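Local coordinates for protein 6-phosphogluconolactonase (Thermotoga maritima, PDB 1VL1) that hydrolyses 6-phosphogluconolactone to 6-phosphogluconate, the second step in the oxidative stage of the pentose phosphate pathway, at residues E43-F48 with W71-F76; M145-H150 with K200-R205; V193-R198 with T226-G231. One frame throughout, in Å; residues are numbered along the deposited sequence.

Contact 1 (E43-F48 with W71-F76); sequences EKDKIF and WNRIHF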
loop_
_atom_site.group_PDB
_atom_site.type_symbol
_atom_site.label_atom_id
_atom_site.label_comp_id
_atom_site.label_asym_id
_atom_site.label_seq_id
_atom_site.Cartn_x
_atom_site.Cartn_y
_atom_site.Cartn_z
ATOM N N GLU A 43 3.433 1.012 -21.755
ATOM C CA GLU A 43 4.537 1.961 -21.754
ATOM C C GLU A 43 5.867 1.361 -21.295
ATOM O O GLU A 43 6.933 1.801 -21.738
ATOM C CB GLU A 43 4.207 3.088 -20.769
ATOM C CG GLU A 43 3.010 3.941 -21.124
ATOM C CD GLU A 43 2.618 4.859 -19.977
ATOM O OE1 GLU A 43 3.218 4.765 -18.880
ATOM O OE2 GLU A 43 1.706 5.686 -20.167
ATOM N N LYS A 44 5.795 0.393 -20.373
ATOM C CA LYS A 44 6.954 -0.104 -19.640
ATOM C C LYS A 44 6.962 -1.609 -19.559
ATOM O O LYS A 44 5.936 -2.226 -19.329
ATOM C CB LYS A 44 6.868 0.321 -18.190
ATOM C CG LYS A 44 6.928 1.781 -17.903
ATOM C CD LYS A 44 6.814 1.995 -16.385
ATOM C CE LYS A 44 8.171 1.638 -15.680
ATOM N NZ LYS A 44 8.115 1.079 -14.318
ATOM N N ASP A 45 8.142 -2.185 -19.624
ATOM C CA ASP A 45 8.307 -3.629 -19.584
ATOM C C ASP A 45 7.938 -4.156 -18.209
ATOM O O ASP A 45 7.268 -5.177 -18.111
ATOM C CB ASP A 45 9.759 -3.951 -19.951
ATOM C CG ASP A 45 10.171 -5.411 -19.703
ATOM O OD1 ASP A 45 9.322 -6.338 -19.790
ATOM O OD2 ASP A 45 11.375 -5.717 -19.456
ATOM N N LYS A 46 8.369 -3.467 -17.158
ATOM C CA LYS A 46 8.094 -3.903 -15.784
ATOM C C LYS A 46 7.399 -2.782 -15.038
ATOM O O LYS A 46 7.730 -1.609 -15.231
ATOM C CB LYS A 46 9.383 -4.240 -15.048
ATOM C CG LYS A 46 10.287 -5.158 -15.834
ATOM C CD LYS A 46 11.472 -5.647 -14.985
ATOM C CE LYS A 46 12.516 -4.545 -14.765
ATOM N NZ LYS A 46 13.796 -4.994 -14.117
ATOM N N ILE A 47 6.459 -3.134 -14.195
ATOM C CA ILE A 47 5.846 -2.122 -13.347
ATOM C C ILE A 47 6.019 -2.498 -11.881
ATOM O O ILE A 47 6.156 -3.702 -11.545
ATOM C CB ILE A 47 4.368 -1.837 -13.735
ATOM C CG1 ILE A 47 3.469 -3.063 -13.487
ATOM C CG2 ILE A 47 4.268 -1.427 -15.203
ATOM C CD1 ILE A 47 1.973 -2.717 -13.395
ATOM N N PHE A 48 5.985 -1.475 -11.008
ATOM C CA PHE A 48 6.272 -1.650 -9.608
ATOM C C PHE A 48 5.121 -1.095 -8.802
ATOM O O PHE A 48 4.766 0.103 -8.948
ATOM C CB PHE A 48 7.586 -0.981 -9.221
ATOM C CG PHE A 48 8.711 -1.497 -10.022
ATOM C CD1 PHE A 48 8.962 -0.944 -11.280
ATOM C CD2 PHE A 48 9.427 -2.609 -9.627
ATOM C CE1 PHE A 48 9.940 -1.449 -12.100
ATOM C CE2 PHE A 48 10.449 -3.138 -10.470
ATOM C CZ PHE A 48 10.694 -2.549 -11.687
ATOM N N TRP A 71 1.807 -11.512 -15.213
ATOM C CA TRP A 71 2.273 -11.306 -13.848
ATOM C C TRP A 71 3.764 -11.241 -13.713
ATOM O O TRP A 71 4.238 -10.685 -12.718
ATOM C CB TRP A 71 1.774 -12.436 -12.973
ATOM C CG TRP A 71 0.268 -12.450 -12.856
ATOM C CD1 TRP A 71 -0.558 -13.393 -13.327
ATOM C CD2 TRP A 71 -0.550 -11.490 -12.183
ATOM N NE1 TRP A 71 -1.860 -13.083 -13.024
ATOM C CE2 TRP A 71 -1.891 -11.917 -12.318
ATOM C CE3 TRP A 71 -0.291 -10.330 -11.468
ATOM C CZ2 TRP A 71 -2.968 -11.216 -11.757
ATOM C CZ3 TRP A 71 -1.346 -9.628 -10.910
ATOM C CH2 TRP A 71 -2.677 -10.083 -11.051
ATOM N N ASN A 72 4.492 -11.920 -14.583
ATOM C CA ASN A 72 5.950 -11.801 -14.598
ATOM C C ASN A 72 6.478 -10.393 -14.812
ATOM O O ASN A 72 7.640 -10.133 -14.542
ATOM C CB ASN A 72 6.584 -12.714 -15.608
ATOM C CG ASN A 72 6.165 -12.431 -17.047
ATOM O OD1 ASN A 72 4.981 -12.390 -17.351
ATOM N ND2 ASN A 72 7.142 -12.263 -17.941
ATOM N N ARG A 73 5.650 -9.491 -15.313
ATOM C CA ARG A 73 6.074 -8.085 -15.557
ATOM C C ARG A 73 5.642 -7.195 -14.409
ATOM O O ARG A 73 5.879 -5.989 -14.433
ATOM C CB ARG A 73 5.429 -7.621 -16.855
ATOM C CG ARG A 73 5.985 -8.351 -18.061
ATOM C CD ARG A 73 5.318 -7.995 -19.372
ATOM N NE ARG A 73 5.413 -6.550 -19.607
ATOM C CZ ARG A 73 4.543 -5.848 -20.315
ATOM N NH1 ARG A 73 3.540 -6.436 -20.952
ATOM N NH2 ARG A 73 4.719 -4.544 -20.467
ATOM N N ILE A 74 5.005 -7.752 -13.387
ATOM C CA ILE A 74 4.512 -6.931 -12.286
ATOM C C ILE A 74 5.223 -7.257 -10.998
ATOM O O ILE A 74 5.239 -8.406 -10.586
ATOM C CB ILE A 74 2.989 -7.051 -12.097
ATOM C CG1 ILE A 74 2.264 -6.750 -13.426
ATOM C CG2 ILE A 74 2.538 -6.122 -10.980
ATOM C CD1 ILE A 74 0.814 -7.212 -13.463
ATOM N N HIS A 75 5.851 -6.248 -10.391
ATOM C CA HIS A 75 6.573 -6.417 -9.093
ATOM C C HIS A 75 5.815 -5.787 -7.961
ATOM O O HIS A 75 5.358 -4.629 -8.083
ATOM C CB HIS A 75 7.968 -5.813 -9.201
ATOM C CG HIS A 75 8.817 -6.491 -10.216
ATOM N ND1 HIS A 75 9.900 -7.267 -9.884
ATOM C CD2 HIS A 75 8.701 -6.541 -11.562
ATOM C CE1 HIS A 75 10.410 -7.782 -10.987
ATOM N NE2 HIS A 75 9.705 -7.356 -12.017
ATOM N N PHE A 76 5.673 -6.520 -6.850
ATOM C CA PHE A 76 4.835 -6.056 -5.754
ATOM C C PHE A 76 5.681 -5.830 -4.474
ATOM O O PHE A 76 6.580 -6.591 -4.212
ATOM C CB PHE A 76 3.718 -7.098 -5.429
ATOM C CG PHE A 76 2.631 -7.188 -6.492
ATOM C CD1 PHE A 76 1.679 -6.200 -6.591
ATOM C CD2 PHE A 76 2.605 -8.210 -7.403
ATOM C CE1 PHE A 76 0.676 -6.253 -7.539
ATOM C CE2 PHE A 76 1.584 -8.256 -8.372
ATOM C CZ PHE A 76 0.656 -7.286 -8.418
#
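R73 reaches from the end of a 3-10 turn to two successive backbone carbonyls of the facing loop. A bend at chi3 (57°) puts its NE beside D45 O, to which it gives a nearly straight bond (2.8 Å, 164° at the hydrogen), and NH2 bonds K44 O at 2.9 Å along a more bent path. Both oxygens lie at the edge of the guanidinium, close to its plane, so the group is fixed in rotation as well as position; NH2 also bonds L41 O of helix 25-43. D45 OD1 adds only a long salt bridge to NE. An alanine at R73 would probably leave the carbonyls of K44 and D45 without these donors and let the loop before strand 47-51 move more freely. Just beyond, the chains become neighbouring parallel strands of a beta-alpha-beta unit, strand 47-51, helix 57-64 and strand 74-82. I47 N bonds R73 O at 2.9 Å, and I47 O accepts from H75 N at 2.8 Å. On one face of the sheet I47 and I74 lie side by side, CG1 to CG1 at 3.9 Å, and both touch M37 of helix 25-43. On the other face F48 and H75 run alongside each other with their ring planes 32° apart; F48 CE2 sits over one face of the imidazole, while F48 CD2 comes within 3.5 Å of H75 CB. Further out, K44 NZ folds back to K46 O (2.9 Å) and forms a salt bridge with D139, whose carboxylate also accepts from F48 N.

Contact 2 (M145-H150 with K200-R205); sequences MGPDGH and KEKINR. With CIT (citric acid), chain B.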
loop_
_atom_site.group_PDB
_atom_site.type_symbol
_atom_site.label_atom_id
_atom_site.label_comp_id
_atom_site.label_asym_id
_atom_site.label_seq_id
_atom_site.Cartn_x
_atom_site.Cartn_y
_atom_site.Cartn_z
ATOM N N MET A 145 -6.414 3.664 4.609
ATOM C CA MET A 145 -6.223 4.658 5.659
ATOM C C MET A 145 -7.043 4.221 6.835
ATOM O O MET A 145 -8.150 3.783 6.674
ATOM C CB MET A 145 -6.736 6.017 5.187
ATOM C CG MET A 145 -6.681 7.080 6.248
ATOM S SD MET A 145 -7.433 8.658 5.790
ATOM C CE MET A 145 -9.124 8.190 5.969
ATOM N N GLY A 146 -6.466 4.293 8.015
ATOM C CA GLY A 146 -7.140 3.943 9.209
ATOM C C GLY A 146 -8.168 4.972 9.589
ATOM O O GLY A 146 -8.131 6.104 9.108
ATOM N N PRO A 147 -9.050 4.633 10.519
ATOM C CA PRO A 147 -10.038 5.583 11.038
ATOM C C PRO A 147 -9.439 6.720 11.885
ATOM O O PRO A 147 -10.145 7.678 12.264
ATOM C CB PRO A 147 -10.980 4.701 11.855
ATOM C CG PRO A 147 -10.169 3.553 12.238
ATOM C CD PRO A 147 -9.110 3.317 11.197
ATOM N N ASP A 148 -8.133 6.623 12.145
ATOM C CA ASP A 148 -7.333 7.706 12.733
ATOM C C ASP A 148 -6.542 8.552 11.720
ATOM O O ASP A 148 -5.865 9.518 12.106
ATOM C CB ASP A 148 -6.376 7.145 13.782
ATOM C CG ASP A 148 -5.471 6.055 13.241
ATOM O OD1 ASP A 148 -5.512 5.705 12.032
ATOM O OD2 ASP A 148 -4.686 5.435 14.010
ATOM N N GLY A 149 -6.648 8.246 10.420
ATOM C CA GLY A 149 -5.918 8.976 9.455
ATOM C C GLY A 149 -4.549 8.406 9.125
ATOM O O GLY A 149 -3.858 8.955 8.279
ATOM N N HIS A 150 -4.174 7.264 9.737
ATOM C CA HIS A 150 -2.877 6.699 9.498
ATOM C C HIS A 150 -2.799 6.038 8.097
ATOM O O HIS A 150 -3.822 5.685 7.495
ATOM C CB HIS A 150 -2.474 5.737 10.648
ATOM C CG HIS A 150 -2.874 4.314 10.440
ATOM N ND1 HIS A 150 -4.028 3.779 10.973
ATOM C CD2 HIS A 150 -2.252 3.302 9.786
ATOM C CE1 HIS A 150 -4.108 2.496 10.635
ATOM N NE2 HIS A 150 -3.036 2.176 9.930
ATOM N N LYS A 200 -18.321 6.038 7.232
ATOM C CA LYS A 200 -18.478 7.408 7.750
ATOM C C LYS A 200 -17.251 7.916 8.474
ATOM O O LYS A 200 -16.872 9.062 8.308
ATOM C CB LYS A 200 -19.705 7.502 8.665
ATOM C CG LYS A 200 -20.994 7.487 7.867
ATOM C CD LYS A 200 -22.260 7.658 8.685
ATOM C CE LYS A 200 -23.469 7.694 7.747
ATOM N NZ LYS A 200 -24.761 7.530 8.458
ATOM N N GLU A 201 -16.623 7.086 9.283
ATOM C CA GLU A 201 -15.464 7.575 10.050
ATOM C C GLU A 201 -14.302 7.973 9.166
ATOM O O GLU A 201 -13.630 8.987 9.425
ATOM C CB GLU A 201 -14.993 6.542 11.070
ATOM C CG GLU A 201 -14.176 7.129 12.198
ATOM C CD GLU A 201 -14.956 8.055 13.139
ATOM O OE1 GLU A 201 -16.166 8.353 12.928
ATOM O OE2 GLU A 201 -14.349 8.487 14.143
ATOM N N LYS A 202 -14.029 7.163 8.145
ATOM C CA LYS A 202 -12.928 7.458 7.245
ATOM C C LYS A 202 -13.284 8.637 6.339
ATOM O O LYS A 202 -12.438 9.449 6.030
ATOM C CB LYS A 202 -12.512 6.258 6.451
ATOM C CG LYS A 202 -12.015 5.159 7.370
ATOM C CD LYS A 202 -11.439 4.083 6.635
ATOM C CE LYS A 202 -11.063 2.934 7.577
ATOM N NZ LYS A 202 -10.384 1.905 6.757
ATOM N N ILE A 203 -14.551 8.747 5.948
ATOM C CA ILE A 203 -15.008 9.970 5.263
ATOM C C ILE A 203 -14.752 11.208 6.134
ATOM O O ILE A 203 -14.271 12.240 5.670
ATOM C CB ILE A 203 -16.510 9.868 4.868
ATOM C CG1 ILE A 203 -16.676 8.855 3.741
ATOM C CG2 ILE A 203 -16.992 11.220 4.419
ATOM C CD1 ILE A 203 -18.048 8.387 3.554
ATOM N N ASN A 204 -14.999 11.091 7.425
ATOM C CA ASN A 204 -14.757 12.211 8.328
ATOM C C ASN A 204 -13.275 12.576 8.261
ATOM O O ASN A 204 -12.902 13.757 8.119
ATOM C CB ASN A 204 -15.132 11.856 9.778
ATOM C CG ASN A 204 -16.597 11.823 10.014
ATOM O OD1 ASN A 204 -17.351 12.526 9.364
ATOM N ND2 ASN A 204 -17.022 11.011 10.987
ATOM N N ARG A 205 -12.411 11.564 8.327
ATOM C CA ARG A 205 -10.971 11.833 8.251
ATOM C C ARG A 205 -10.593 12.469 6.906
ATOM O O ARG A 205 -9.789 13.400 6.861
ATOM C CB ARG A 205 -10.135 10.580 8.431
ATOM C CG ARG A 205 -10.263 9.911 9.774
ATOM C CD ARG A 205 -9.728 10.695 10.970
ATOM N NE ARG A 205 -10.700 11.615 11.494
ATOM C CZ ARG A 205 -11.779 11.261 12.195
ATOM N NH1 ARG A 205 -12.037 9.983 12.472
ATOM N NH2 ARG A 205 -12.617 12.184 12.629
HETATM C C1 CIT B . -8.509 -0.211 8.243
HETATM O O1 CIT B . -9.349 -0.411 7.319
HETATM O O2 CIT B . -8.871 0.246 9.356
HETATM C C2 CIT B . -7.059 -0.501 7.976
HETATM C C3 CIT B . -6.408 -1.298 9.125
HETATM O O7 CIT B . -6.238 -0.378 10.252
HETATM C C4 CIT B . -5.037 -1.893 8.735
HETATM C C5 CIT B . -4.089 -0.760 8.346
HETATM O O3 CIT B . -4.307 -0.120 7.270
HETATM O O4 CIT B . -3.075 -0.450 9.051
HETATM C C6 CIT B . -7.306 -2.481 9.504
HETATM O O5 CIT B . -7.894 -3.169 8.623
HETATM O O6 CIT B . -7.433 -2.770 10.727
HETATM O O HOH W 1 -8.760 1.869 4.152
#
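The loop that follows strand 140-143 lies here against the first turns of helix 200-210, beside a pocket holding a citrate, probably from the crystallisation liquor. In the loop, G146 to G149 form a type I beta turn, and an Asx turn is built on D148. K202 runs past P147, the two side chains pointing the same way, with its chain extended beyond CG. That carries K202 NZ to M145 O at 2.9 Å, and K202 NZ to citrate O1 is 2.6 Å; NZ also donates to a water that accepts from M145 N. One ammonium thus ties the helix to the loop and to the ligand, and its positive charge probably helps hold the carboxylate. At the other terminal carboxylate of the citrate, H150 NE2 donates to O4 at 2.8 Å. Held by K202, H150 and R55 N, the citrate probably marks the substrate pocket. The imidazole is steadied from behind: its ND1 donates to the syn lone pair of D148 OD1 (2.7 Å), in the ring plane, and the same oxygen takes H150 N from above the carboxylate plane. F155 stacks on this ring. G149 has a positive phi of 91°, where a beta carbon would press on the preceding carbonyl oxygen. About one turn further along the helix, the methyl of M145 packs on R205 CB at 3.6 Å, the two side chains crossing at about a right angle. The bend at chi2 sets R205 CD 3.3 Å from P147 O, and NE forms a salt bridge with E208. R205 NH1 meets P147 O at 3.0 Å, nearly along the C=O axis, and the same nitrogen makes a salt bridge with E201 OE2 at 3.2 Å.

Contact 3 (V193-R198 with T226-G231); sequences VLFLIR and TVWFVG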
loop_
_atom_site.group_PDB
_atom_site.type_symbol
_atom_site.label_atom_id
_atom_site.label_comp_id
_atom_site.label_asym_id
_atom_site.label_seq_id
_atom_site.Cartn_x
_atom_site.Cartn_y
_atom_site.Cartn_z
ATOM N N VAL A 193 -0.986 7.349 -6.549
ATOM C CA VAL A 193 -1.323 6.863 -5.268
ATOM C C VAL A 193 -2.858 6.739 -5.228
ATOM O O VAL A 193 -3.574 7.693 -5.569
ATOM C CB VAL A 193 -0.875 7.822 -4.155
ATOM C CG1 VAL A 193 -1.456 7.423 -2.864
ATOM C CG2 VAL A 193 0.635 7.834 -4.036
ATOM N N LEU A 194 -3.311 5.536 -4.895
ATOM C CA LEU A 194 -4.737 5.233 -4.752
ATOM C C LEU A 194 -5.028 4.950 -3.302
ATOM O O LEU A 194 -4.403 4.077 -2.697
ATOM C CB LEU A 194 -5.105 3.984 -5.560
ATOM C CG LEU A 194 -4.646 3.953 -7.022
ATOM C CD1 LEU A 194 -5.287 2.735 -7.779
ATOM C CD2 LEU A 194 -4.951 5.204 -7.726
ATOM N N PHE A 195 -6.009 5.632 -2.720
ATOM C CA PHE A 195 -6.472 5.313 -1.367
ATOM C C PHE A 195 -7.831 4.610 -1.481
ATOM O O PHE A 195 -8.689 5.064 -2.212
ATOM C CB PHE A 195 -6.689 6.597 -0.531
ATOM C CG PHE A 195 -5.401 7.217 -0.052
ATOM C CD1 PHE A 195 -4.812 6.779 1.141
ATOM C CD2 PHE A 195 -4.825 8.271 -0.747
ATOM C CE1 PHE A 195 -3.640 7.337 1.589
ATOM C CE2 PHE A 195 -3.654 8.842 -0.261
ATOM C CZ PHE A 195 -3.082 8.389 0.852
ATOM N N LEU A 196 -8.028 3.551 -0.701
ATOM C CA LEU A 196 -9.268 2.774 -0.718
ATOM C C LEU A 196 -9.862 2.840 0.669
ATOM O O LEU A 196 -9.270 2.284 1.597
ATOM C CB LEU A 196 -8.954 1.322 -1.059
ATOM C CG LEU A 196 -8.726 0.908 -2.482
ATOM C CD1 LEU A 196 -8.035 1.863 -3.311
ATOM C CD2 LEU A 196 -8.170 -0.499 -2.543
ATOM N N ILE A 197 -10.967 3.560 0.818
ATOM C CA ILE A 197 -11.577 3.798 2.116
ATOM C C ILE A 197 -13.065 3.602 2.022
ATOM O O ILE A 197 -13.669 3.847 0.958
ATOM C CB ILE A 197 -11.256 5.178 2.711
ATOM C CG1 ILE A 197 -11.740 6.358 1.816
ATOM C CG2 ILE A 197 -9.761 5.308 3.019
ATOM C CD1 ILE A 197 -11.868 7.604 2.651
ATOM N N ARG A 198 -13.682 3.211 3.137
ATOM C CA ARG A 198 -15.117 3.035 3.190
ATOM C C ARG A 198 -15.654 3.454 4.546
ATOM O O ARG A 198 -14.998 3.214 5.588
ATOM C CB ARG A 198 -15.527 1.585 2.915
ATOM C CG ARG A 198 -15.116 1.057 1.543
ATOM C CD ARG A 198 -15.416 -0.395 1.362
ATOM N NE ARG A 198 -16.794 -0.625 0.982
ATOM C CZ ARG A 198 -17.228 -1.750 0.398
ATOM N NH1 ARG A 198 -16.398 -2.756 0.119
ATOM N NH2 ARG A 198 -18.489 -1.864 0.083
ATOM N N THR A 226 -3.165 11.666 -7.202
ATOM C CA THR A 226 -3.672 10.982 -6.034
ATOM C C THR A 226 -5.173 10.791 -6.228
ATOM O O THR A 226 -5.888 11.707 -6.626
ATOM C CB THR A 226 -3.430 11.800 -4.781
ATOM O OG1 THR A 226 -2.029 12.099 -4.673
ATOM C CG2 THR A 226 -3.767 11.062 -3.582
ATOM N N VAL A 227 -5.617 9.571 -6.015
ATOM C CA VAL A 227 -7.011 9.195 -6.209
ATOM C C VAL A 227 -7.563 8.516 -4.989
ATOM O O VAL A 227 -6.964 7.568 -4.480
ATOM C CB VAL A 227 -7.128 8.204 -7.375
ATOM C CG1 VAL A 227 -8.613 7.828 -7.551
ATOM C CG2 VAL A 227 -6.546 8.792 -8.704
ATOM N N TRP A 228 -8.727 8.963 -4.516
ATOM C CA TRP A 228 -9.426 8.306 -3.427
ATOM C C TRP A 228 -10.662 7.584 -4.022
ATOM O O TRP A 228 -11.427 8.155 -4.778
ATOM C CB TRP A 228 -9.904 9.316 -2.393
ATOM C CG TRP A 228 -8.772 10.018 -1.666
ATOM C CD1 TRP A 228 -7.965 10.986 -2.186
ATOM C CD2 TRP A 228 -8.345 9.817 -0.327
ATOM N NE1 TRP A 228 -7.057 11.400 -1.258
ATOM C CE2 TRP A 228 -7.235 10.663 -0.111
ATOM C CE3 TRP A 228 -8.756 8.995 0.702
ATOM C CZ2 TRP A 228 -6.594 10.754 1.107
ATOM C CZ3 TRP A 228 -8.105 9.087 1.920
ATOM C CH2 TRP A 228 -7.020 9.941 2.096
ATOM N N PHE A 229 -10.848 6.327 -3.619
ATOM C CA PHE A 229 -12.063 5.598 -3.936
ATOM C C PHE A 229 -12.785 5.440 -2.604
ATOM O O PHE A 229 -12.328 4.685 -1.726
ATOM C CB PHE A 229 -11.720 4.233 -4.546
ATOM C CG PHE A 229 -11.043 4.307 -5.860
ATOM C CD1 PHE A 229 -11.757 4.556 -6.982
ATOM C CD2 PHE A 229 -9.660 4.101 -5.982
ATOM C CE1 PHE A 229 -11.133 4.655 -8.223
ATOM C CE2 PHE A 229 -9.032 4.186 -7.240
ATOM C CZ PHE A 229 -9.760 4.430 -8.342
ATOM N N VAL A 230 -13.887 6.155 -2.449
ATOM C CA VAL A 230 -14.589 6.267 -1.181
ATOM C C VAL A 230 -15.949 5.601 -1.247
ATOM O O VAL A 230 -16.806 5.995 -2.055
ATOM C CB VAL A 230 -14.789 7.717 -0.828
ATOM C CG1 VAL A 230 -15.465 7.850 0.564
ATOM C CG2 VAL A 230 -13.448 8.450 -0.902
ATOM N N GLY A 231 -16.122 4.562 -0.425
ATOM C CA GLY A 231 -17.381 3.822 -0.346
ATOM C C GLY A 231 -18.216 4.254 0.856
ATOM O O GLY A 231 -17.677 4.686 1.857
#
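F229 O is gripped twice: it accepts from I197 N at 3.1 Å and is hydrogen-bonded to the hydroxyl of Y25 in helix 25-43. The first of these belongs to a ladder of five backbone bonds between two parallel strands. V227 N donates to V193 O at 2.8 Å, F195 N follows to V227 O, F229 N to F195 O and G231 N to I197 O, so that F195, I197, V227 and F229 each both give and take across the pair. Strand 192-198, helix 200-210 and strand 225-231 make up a beta-alpha-beta unit, and the short segments here run 13° from parallel. On the face turned to that helix, F195 and W228 lie side by side and stack face to face, with the phenyl and the six-membered indole ring 4.0 Å between centroids and 15° between planes. Both take CG anti to the carbonyl carbon, which starts the two rings off in the same direction. F195 CB also sits over the indole, 3.7 Å from the centroid of the six-membered ring, a CH-pi contact. T226 CG2 meets the phenyl at its edge. L206 and I209 of helix 200-210 pack on W228, while V230, beside I197, touches I203 and L206. The opposite face carries L194, V227, L196 and F229, with helix 25-43 supplying I33 to L194 and Y25 to L196. L194 CD2 lies 3.7 Å from V227 CB, and L194 CD1 approaches the edge of the F229 ring. At the end of the pair G231 fits close to R198: a beta carbon there would clash with the arginine, whose CG lies 4.0 Å from G231 CA.

Overall arrangement
Along the chain contact 1 closes before the other two open, whereas contacts 2 and 3 alternate: 145-150, 193-198, 200-205, 226-231. Contacts 1 and 3 are parallel strand pairs of one mixed sheet, their centres 22 Å apart, and strand 140-143 joins them by pairing with both 47-51 and 192-198. Helix 25-43 packs on both. Contact 2 adds the helix that links the two strands of contact 3; their centres are 11 Å apart and they touch, M145 meeting I197 and W228, and I203 meeting V230. Contacts 1 and 2 lie 31 Å apart between centres, on opposite sides of the chain's centre; the loop and helix carrying the citrate-binding H150 and K202 rest against contact 3, far from contact 1.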